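Local coordinates for TbpB (Actinobacillus pleuropneumoniae, PDB 3HOL), which probably binds the iron carrier transferrin at the bacterial surface, as the lipoprotein component of a receptor for iron acquisition, at residues V103-N108 with G204-G209; T185-L188 with K193-Y196; G237-G240 with M246-K249. One frame throughout, in Å; residues are numbered along the deposited sequence.

Interaction 1: residues V103-N108 with G204-G209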
loop_
_atom_site.group_PDB
_atom_site.type_symbol
_atom_site.label_atom_id
_atom_site.label_comp_id
_atom_site.label_asym_id
_atom_site.label_seq_id
_atom_site.Cartn_x
_atom_site.Cartn_y
_atom_site.Cartn_z
ATOM N N VAL A 103 17.208 -12.773 5.837
ATOM C CA VAL A 103 16.648 -11.772 6.787
ATOM C C VAL A 103 15.528 -11.054 6.014
ATOM O O VAL A 103 15.696 -10.722 4.809
ATOM C CB VAL A 103 17.750 -10.800 7.280
ATOM C CG1 VAL A 103 17.179 -9.710 8.257
ATOM C CG2 VAL A 103 18.912 -11.608 7.992
ATOM N N TYR A 104 14.393 -10.815 6.677
ATOM C CA TYR A 104 13.209 -10.273 5.979
ATOM C C TYR A 104 12.290 -9.434 6.882
ATOM O O TYR A 104 12.359 -9.494 8.132
ATOM C CB TYR A 104 12.400 -11.441 5.404
ATOM C CG TYR A 104 11.681 -12.209 6.492
ATOM C CD1 TYR A 104 10.338 -11.920 6.805
ATOM C CD2 TYR A 104 12.349 -13.160 7.255
ATOM C CE1 TYR A 104 9.693 -12.572 7.843
ATOM C CE2 TYR A 104 11.704 -13.831 8.270
ATOM C CZ TYR A 104 10.380 -13.507 8.571
ATOM O OH TYR A 104 9.718 -14.155 9.583
ATOM N N TYR A 105 11.445 -8.627 6.259
ATOM C CA TYR A 105 10.194 -8.202 6.927
ATOM C C TYR A 105 9.067 -8.359 5.953
ATOM O O TYR A 105 9.284 -8.292 4.728
ATOM C CB TYR A 105 10.251 -6.747 7.394
ATOM C CG TYR A 105 9.956 -5.682 6.318
ATOM C CD1 TYR A 105 8.652 -5.175 6.126
ATOM C CD2 TYR A 105 10.995 -5.136 5.555
ATOM C CE1 TYR A 105 8.376 -4.193 5.135
ATOM C CE2 TYR A 105 10.746 -4.118 4.584
ATOM C CZ TYR A 105 9.418 -3.652 4.407
ATOM O OH TYR A 105 9.147 -2.701 3.473
ATOM N N LYS A 106 7.846 -8.485 6.487
ATOM C CA LYS A 106 6.665 -8.389 5.656
ATOM C C LYS A 106 5.468 -7.930 6.476
ATOM O O LYS A 106 5.512 -7.916 7.725
ATOM C CB LYS A 106 6.354 -9.749 5.021
ATOM C CG LYS A 106 6.102 -10.850 6.105
ATOM C CD LYS A 106 5.292 -12.033 5.571
ATOM C CE LYS A 106 6.063 -12.905 4.653
ATOM N NZ LYS A 106 5.152 -13.928 3.995
ATOM N N GLY A 107 4.424 -7.533 5.764
ATOM C CA GLY A 107 3.146 -7.132 6.371
ATOM C C GLY A 107 1.975 -7.351 5.437
ATOM O O GLY A 107 2.150 -7.509 4.220
ATOM N N ASN A 108 0.761 -7.334 5.989
ATOM C CA ASN A 108 -0.421 -7.313 5.146
ATOM C C ASN A 108 -1.334 -6.189 5.607
ATOM O O ASN A 108 -1.124 -5.620 6.685
ATOM C CB ASN A 108 -1.176 -8.656 5.219
ATOM C CG ASN A 108 -1.605 -9.004 6.630
ATOM O OD1 ASN A 108 -2.470 -8.358 7.197
ATOM N ND2 ASN A 108 -0.981 -10.040 7.208
ATOM N N GLY A 204 1.718 8.720 2.178
ATOM C CA GLY A 204 0.754 7.610 2.043
ATOM C C GLY A 204 0.817 6.794 3.310
ATOM O O GLY A 204 0.799 7.360 4.398
ATOM N N ASN A 205 0.924 5.468 3.189
ATOM C CA ASN A 205 1.072 4.641 4.396
ATOM C C ASN A 205 2.518 4.180 4.572
ATOM O O ASN A 205 2.779 3.204 5.272
ATOM C CB ASN A 205 0.072 3.462 4.449
ATOM C CG ASN A 205 0.117 2.601 3.204
ATOM O OD1 ASN A 205 1.183 2.402 2.636
ATOM N ND2 ASN A 205 -1.048 2.125 2.744
ATOM N N ARG A 206 3.460 4.896 3.944
ATOM C CA ARG A 206 4.875 4.510 4.030
ATOM C C ARG A 206 5.692 5.590 4.733
ATOM O O ARG A 206 5.230 6.728 4.918
ATOM C CB ARG A 206 5.467 4.225 2.624
ATOM C CG ARG A 206 4.660 3.248 1.764
ATOM C CD ARG A 206 4.565 1.881 2.402
ATOM N NE ARG A 206 5.815 1.147 2.297
ATOM C CZ ARG A 206 5.924 -0.163 2.519
ATOM N NH1 ARG A 206 4.855 -0.870 2.862
ATOM N NH2 ARG A 206 7.107 -0.779 2.407
ATOM N N PHE A 207 6.880 5.219 5.202
ATOM C CA PHE A 207 7.803 6.219 5.706
ATOM C C PHE A 207 9.155 6.025 5.030
ATOM O O PHE A 207 9.549 4.878 4.718
ATOM C CB PHE A 207 7.894 6.205 7.247
ATOM C CG PHE A 207 7.985 4.825 7.826
ATOM C CD1 PHE A 207 9.211 4.211 7.995
ATOM C CD2 PHE A 207 6.824 4.090 8.115
ATOM C CE1 PHE A 207 9.298 2.883 8.491
ATOM C CE2 PHE A 207 6.903 2.810 8.618
ATOM C CZ PHE A 207 8.166 2.200 8.809
ATOM N N THR A 208 9.859 7.149 4.788
ATOM C CA THR A 208 11.214 7.121 4.211
ATOM C C THR A 208 12.144 8.038 4.978
ATOM O O THR A 208 11.748 9.147 5.443
ATOM C CB THR A 208 11.222 7.582 2.726
ATOM O OG1 THR A 208 10.612 8.868 2.639
ATOM C CG2 THR A 208 10.407 6.642 1.851
ATOM N N GLY A 209 13.398 7.618 5.124
ATOM C CA GLY A 209 14.307 8.426 5.904
ATOM C C GLY A 209 15.687 7.830 6.036
ATOM O O GLY A 209 16.194 7.239 5.075
#
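Tyr105 and Arg206 reach toward each other from opposite directions, and their two polar ends are all that touches between 103-108 and 204-209. The phenol hydroxyl Tyr105 OH lies 3.0 Å from Arg206 NH2, and each flat group presents its edge to the other: the nitrogen sits near the plane of the ring, the hydroxyl near the plane of the guanidinium. Those planes are turned 34° apart, so the groups are neither coplanar nor stacked. NH2 donates to OH, but the N-H...O angle of 121° makes this a weak hydrogen bond. Tyr105 CG stands between its backbone N and carbonyl carbon (chi1 82°), which carries the ring straight off strand 101-107. Arg206 starts out less directly and bends at chi2 and chi3 before its tip arrives.

The two strands belong to different sheets. Residues 103-107 run through the middle of a five-stranded antiparallel sheet, whereas 206-209 form part of the beta barrel of the same lobe, so the pair spans the interface between the two layers. Within that interface the stronger grip on NH2 is the salt bridge to Glu235, while NH1 is hydrogen-bonded to Tyr239 OH. Glu235 and Tyr239, both on strand 231-239, help to hold the buried guanidinium, and its charge is probably compensated by Glu235. Tyr105 also touches Ala247 and Lys249 of strand 245-251.

Interaction 2: residues T185-L188 with K193-Y196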
loop_
_atom_site.group_PDB
_atom_site.type_symbol
_atom_site.label_atom_id
_atom_site.label_comp_id
_atom_site.label_asym_id
_atom_site.label_seq_id
_atom_site.Cartn_x
_atom_site.Cartn_y
_atom_site.Cartn_z
ATOM N N THR A 185 10.612 9.387 14.779
ATOM C CA THR A 185 11.949 9.285 15.371
ATOM C C THR A 185 11.994 7.891 16.041
ATOM O O THR A 185 10.970 7.223 16.169
ATOM C CB THR A 185 12.224 10.406 16.429
ATOM O OG1 THR A 185 11.249 10.306 17.482
ATOM C CG2 THR A 185 12.157 11.858 15.791
ATOM N N GLY A 186 13.178 7.420 16.406
ATOM C CA GLY A 186 13.262 6.159 17.113
ATOM C C GLY A 186 14.701 5.716 17.334
ATOM O O GLY A 186 15.637 6.384 16.899
ATOM N N LYS A 187 14.842 4.567 17.994
ATOM C CA LYS A 187 16.118 3.968 18.317
ATOM C C LYS A 187 16.068 2.450 18.126
ATOM O O LYS A 187 15.096 1.776 18.522
ATOM C CB LYS A 187 16.523 4.233 19.761
ATOM C CG LYS A 187 16.696 5.727 20.143
ATOM C CD LYS A 187 17.233 5.852 21.592
ATOM C CE LYS A 187 17.638 7.299 21.910
ATOM N NZ LYS A 187 16.551 8.249 21.573
ATOM N N LEU A 188 17.147 1.933 17.557
ATOM C CA LEU A 188 17.417 0.486 17.562
ATOM C C LEU A 188 18.509 0.287 18.600
ATOM O O LEU A 188 19.576 0.910 18.517
ATOM C CB LEU A 188 17.883 0.049 16.164
ATOM C CG LEU A 188 16.928 0.475 15.052
ATOM C CD1 LEU A 188 17.414 -0.136 13.724
ATOM C CD2 LEU A 188 15.456 0.028 15.331
ATOM N N LYS A 193 22.206 -0.374 25.123
ATOM C CA LYS A 193 23.068 0.421 24.285
ATOM C C LYS A 193 22.339 0.805 23.002
ATOM O O LYS A 193 21.804 -0.057 22.315
ATOM C CB LYS A 193 24.323 -0.391 23.972
ATOM C CG LYS A 193 25.285 0.357 23.109
ATOM C CD LYS A 193 26.561 -0.437 22.883
ATOM C CE LYS A 193 27.547 0.398 22.093
ATOM N NZ LYS A 193 28.770 -0.396 21.870
ATOM N N THR A 194 22.350 2.092 22.672
ATOM C CA THR A 194 21.759 2.583 21.425
ATOM C C THR A 194 22.687 2.305 20.245
ATOM O O THR A 194 23.873 2.623 20.293
ATOM C CB THR A 194 21.464 4.068 21.527
ATOM O OG1 THR A 194 20.630 4.270 22.662
ATOM C CG2 THR A 194 20.732 4.591 20.247
ATOM N N ILE A 195 22.142 1.719 19.179
ATOM C CA ILE A 195 22.972 1.303 18.059
ATOM C C ILE A 195 22.727 2.237 16.861
ATOM O O ILE A 195 23.662 2.666 16.211
ATOM C CB ILE A 195 22.750 -0.201 17.678
ATOM C CG1 ILE A 195 22.882 -1.147 18.902
ATOM C CG2 ILE A 195 23.735 -0.639 16.571
ATOM C CD1 ILE A 195 24.327 -1.174 19.603
ATOM N N TYR A 196 21.458 2.550 16.586
ATOM C CA TYR A 196 21.097 3.535 15.591
ATOM C C TYR A 196 20.016 4.434 16.145
ATOM O O TYR A 196 19.186 4.007 16.977
ATOM C CB TYR A 196 20.519 2.854 14.339
ATOM C CG TYR A 196 21.458 1.894 13.632
ATOM C CD1 TYR A 196 22.282 2.344 12.588
ATOM C CD2 TYR A 196 21.481 0.539 13.961
ATOM C CE1 TYR A 196 23.145 1.482 11.917
ATOM C CE2 TYR A 196 22.329 -0.355 13.274
ATOM C CZ TYR A 196 23.185 0.144 12.269
ATOM O OH TYR A 196 24.035 -0.693 11.564
#
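Lys187 runs past Tyr196 and Thr194 where strands 183-190 and 193-203 pair, and it meets a different atom at almost every step. Its CB lies 3.9 Å from the carbonyl oxygen Tyr196 O. CG, set anti to the carbonyl carbon (chi1 -61°), comes to 4.2 Å from Thr194 CG2. Beyond it, CD rests against the hydroxyl and the methyl of the threonine, 3.9 Å from Thr194 OG1 and 4.0 Å from Thr194 CG2. The chain then bends at its last torsion and the amino end leads away. Lys187 is exposed, and its chain crosses that of Thr194 at a slant.

Next to this crossing the backbone departs from regular antiparallel pairing. Ile195 and Tyr196 both face Leu188, a classic beta bulge in the barrel hairpin formed by the two strands. Leu188 O consequently accepts two hydrogen bonds, from Ile195 N at 2.8 Å and from Tyr196 N at 3.2 Å. Both donors lie in the plane of the carbonyl, and the tyrosine amide uses a lone pair. In return Leu188 N donates to Tyr196 O over 3.0 Å, with the donor tilted 28° from the plane of that carbonyl. The same Tyr196 O also receives a CA-H...O contact from Lys187 CA. The directions of the short segments are 113° apart, to which the bulge probably contributes.

Leu188 and Tyr196 rise from the same face of the sheet, where Leu188 CD1 approaches the tyrosine ring obliquely, 4.1 Å from Tyr196 CD2. Leu188 also touches Ser173 and Phe175 of the adjoining strand 171-178, and Trp126 of strand 119-133; the rings of Tyr196 and Phe250 meet edge-to-face.

Interaction 3: residues G237-G240 with M246-K249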
loop_
_atom_site.group_PDB
_atom_site.type_symbol
_atom_site.label_atom_id
_atom_site.label_comp_id
_atom_site.label_asym_id
_atom_site.label_seq_id
_atom_site.Cartn_x
_atom_site.Cartn_y
_atom_site.Cartn_z
ATOM N N GLY A 237 6.510 0.632 6.156
ATOM C CA GLY A 237 5.101 0.941 6.032
ATOM C C GLY A 237 4.347 0.722 7.328
ATOM O O GLY A 237 4.839 0.019 8.244
ATOM N N PHE A 238 3.175 1.355 7.395
ATOM C CA PHE A 238 2.194 1.068 8.408
ATOM C C PHE A 238 1.249 0.048 7.878
ATOM O O PHE A 238 0.821 0.133 6.744
ATOM C CB PHE A 238 1.443 2.348 8.777
ATOM C CG PHE A 238 2.335 3.381 9.416
ATOM C CD1 PHE A 238 2.759 3.209 10.752
ATOM C CD2 PHE A 238 2.767 4.490 8.689
ATOM C CE1 PHE A 238 3.573 4.151 11.369
ATOM C CE2 PHE A 238 3.617 5.443 9.292
ATOM C CZ PHE A 238 4.005 5.259 10.662
ATOM N N TYR A 239 0.945 -0.934 8.714
ATOM C CA TYR A 239 0.089 -2.045 8.320
ATOM C C TYR A 239 -1.010 -2.238 9.386
ATOM O O TYR A 239 -0.874 -1.800 10.524
ATOM C CB TYR A 239 0.913 -3.318 8.227
ATOM C CG TYR A 239 2.029 -3.315 7.188
ATOM C CD1 TYR A 239 1.830 -3.890 5.937
ATOM C CD2 TYR A 239 3.293 -2.799 7.488
ATOM C CE1 TYR A 239 2.852 -3.936 4.983
ATOM C CE2 TYR A 239 4.345 -2.833 6.534
ATOM C CZ TYR A 239 4.107 -3.424 5.280
ATOM O OH TYR A 239 5.099 -3.497 4.310
ATOM N N GLY A 240 -2.070 -2.955 9.046
ATOM C CA GLY A 240 -3.298 -2.858 9.844
ATOM C C GLY A 240 -4.139 -1.737 9.270
ATOM O O GLY A 240 -3.593 -0.700 8.851
ATOM N N MET A 246 3.880 -1.486 12.346
ATOM C CA MET A 246 4.780 -0.933 11.332
ATOM C C MET A 246 5.932 -1.912 11.129
ATOM O O MET A 246 6.278 -2.694 12.036
ATOM C CB MET A 246 5.295 0.463 11.746
ATOM C CG MET A 246 6.040 0.425 13.100
ATOM S SD MET A 246 6.796 2.025 13.527
ATOM C CE MET A 246 8.345 1.970 12.510
ATOM N N ALA A 247 6.532 -1.890 9.937
ATOM C CA ALA A 247 7.672 -2.766 9.660
ATOM C C ALA A 247 8.483 -2.090 8.574
ATOM O O ALA A 247 7.953 -1.240 7.815
ATOM C CB ALA A 247 7.194 -4.164 9.212
ATOM N N GLY A 248 9.762 -2.404 8.514
ATOM C CA GLY A 248 10.592 -1.814 7.441
ATOM C C GLY A 248 12.022 -2.255 7.484
ATOM O O GLY A 248 12.374 -3.235 8.173
ATOM N N LYS A 249 12.860 -1.561 6.711
ATOM C CA LYS A 249 14.246 -2.016 6.553
ATOM C C LYS A 249 15.132 -0.835 6.222
ATOM O O LYS A 249 14.646 0.243 5.824
ATOM C CB LYS A 249 14.360 -3.076 5.420
ATOM C CG LYS A 249 14.388 -2.444 4.001
ATOM C CD LYS A 249 14.317 -3.529 2.898
ATOM C CE LYS A 249 14.672 -2.977 1.503
ATOM N NZ LYS A 249 13.762 -1.807 1.155
#
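The hairpin of strands 231-239 and 245-251, two neighbouring staves of the antiparallel barrel, is joined here by a short ladder. Gly237 and Ala247 form a hydrogen-bonded pair: Gly237 N donates to Ala247 O over 2.9 Å, and Ala247 N returns the bond to Gly237 O over 3.1 Å. Both amides approach nearly along the C=O axis of their acceptors. Next along the ladder, Phe238 and Met246 make a non-hydrogen-bonded pair, their CA atoms 4.4 Å apart. There Met246 CA sends a CA-H...O contact of 3.2 Å to Gly237 O, which therefore serves the methionine as well as the amide of Ala247.

Two faces of the sheet carry different side chains. On one, Phe238 and Met246 lie side by side and point the same way, with Phe238 CD1 3.9 Å from Met246 CB. Met246 CG stands between its backbone N and carbonyl carbon (chi1 58°), and the thioether then runs on away from strand 231-239. Phe207 adds an edge-to-face ring to Phe238, and Met184 touches both members of the pair.

On the face of Ala247, the ring of Tyr239 reaches back alongside Gly237, bringing its CE2 to 4.1 Å from Ala247 CB at a slant. Where the segments touch, then, both faces are apolar, and the backbone bonds make up the polar part of the contact; the Tyr239 hydroxyl lies beyond it, where Arg206 takes it up, so this buried polar group is provided for from outside the hairpin.

In the fold
Interactions 1 and 3 form one continuous patch, with centres about 4 Å apart. Arg206 NH1 and Tyr239 OH, 3.0 Å apart and probably hydrogen-bonded, connect them through side chains; the backbone does so through Asn205 O and Phe238 N at 2.8 Å, where strands 206-213 and 231-239 are neighbours in the barrel. Interaction 2 belongs to the same barrel but stands apart, its centre about 18 Å from that of interaction 1 and about 17 Å from that of interaction 3. Along the chain it is nested inside the loop that interaction 1 closes. Interactions 2 and 3 thus tie two hairpins separated by strand 206-213, whereas interaction 1 is one point where the five-stranded sheet meets the barrel.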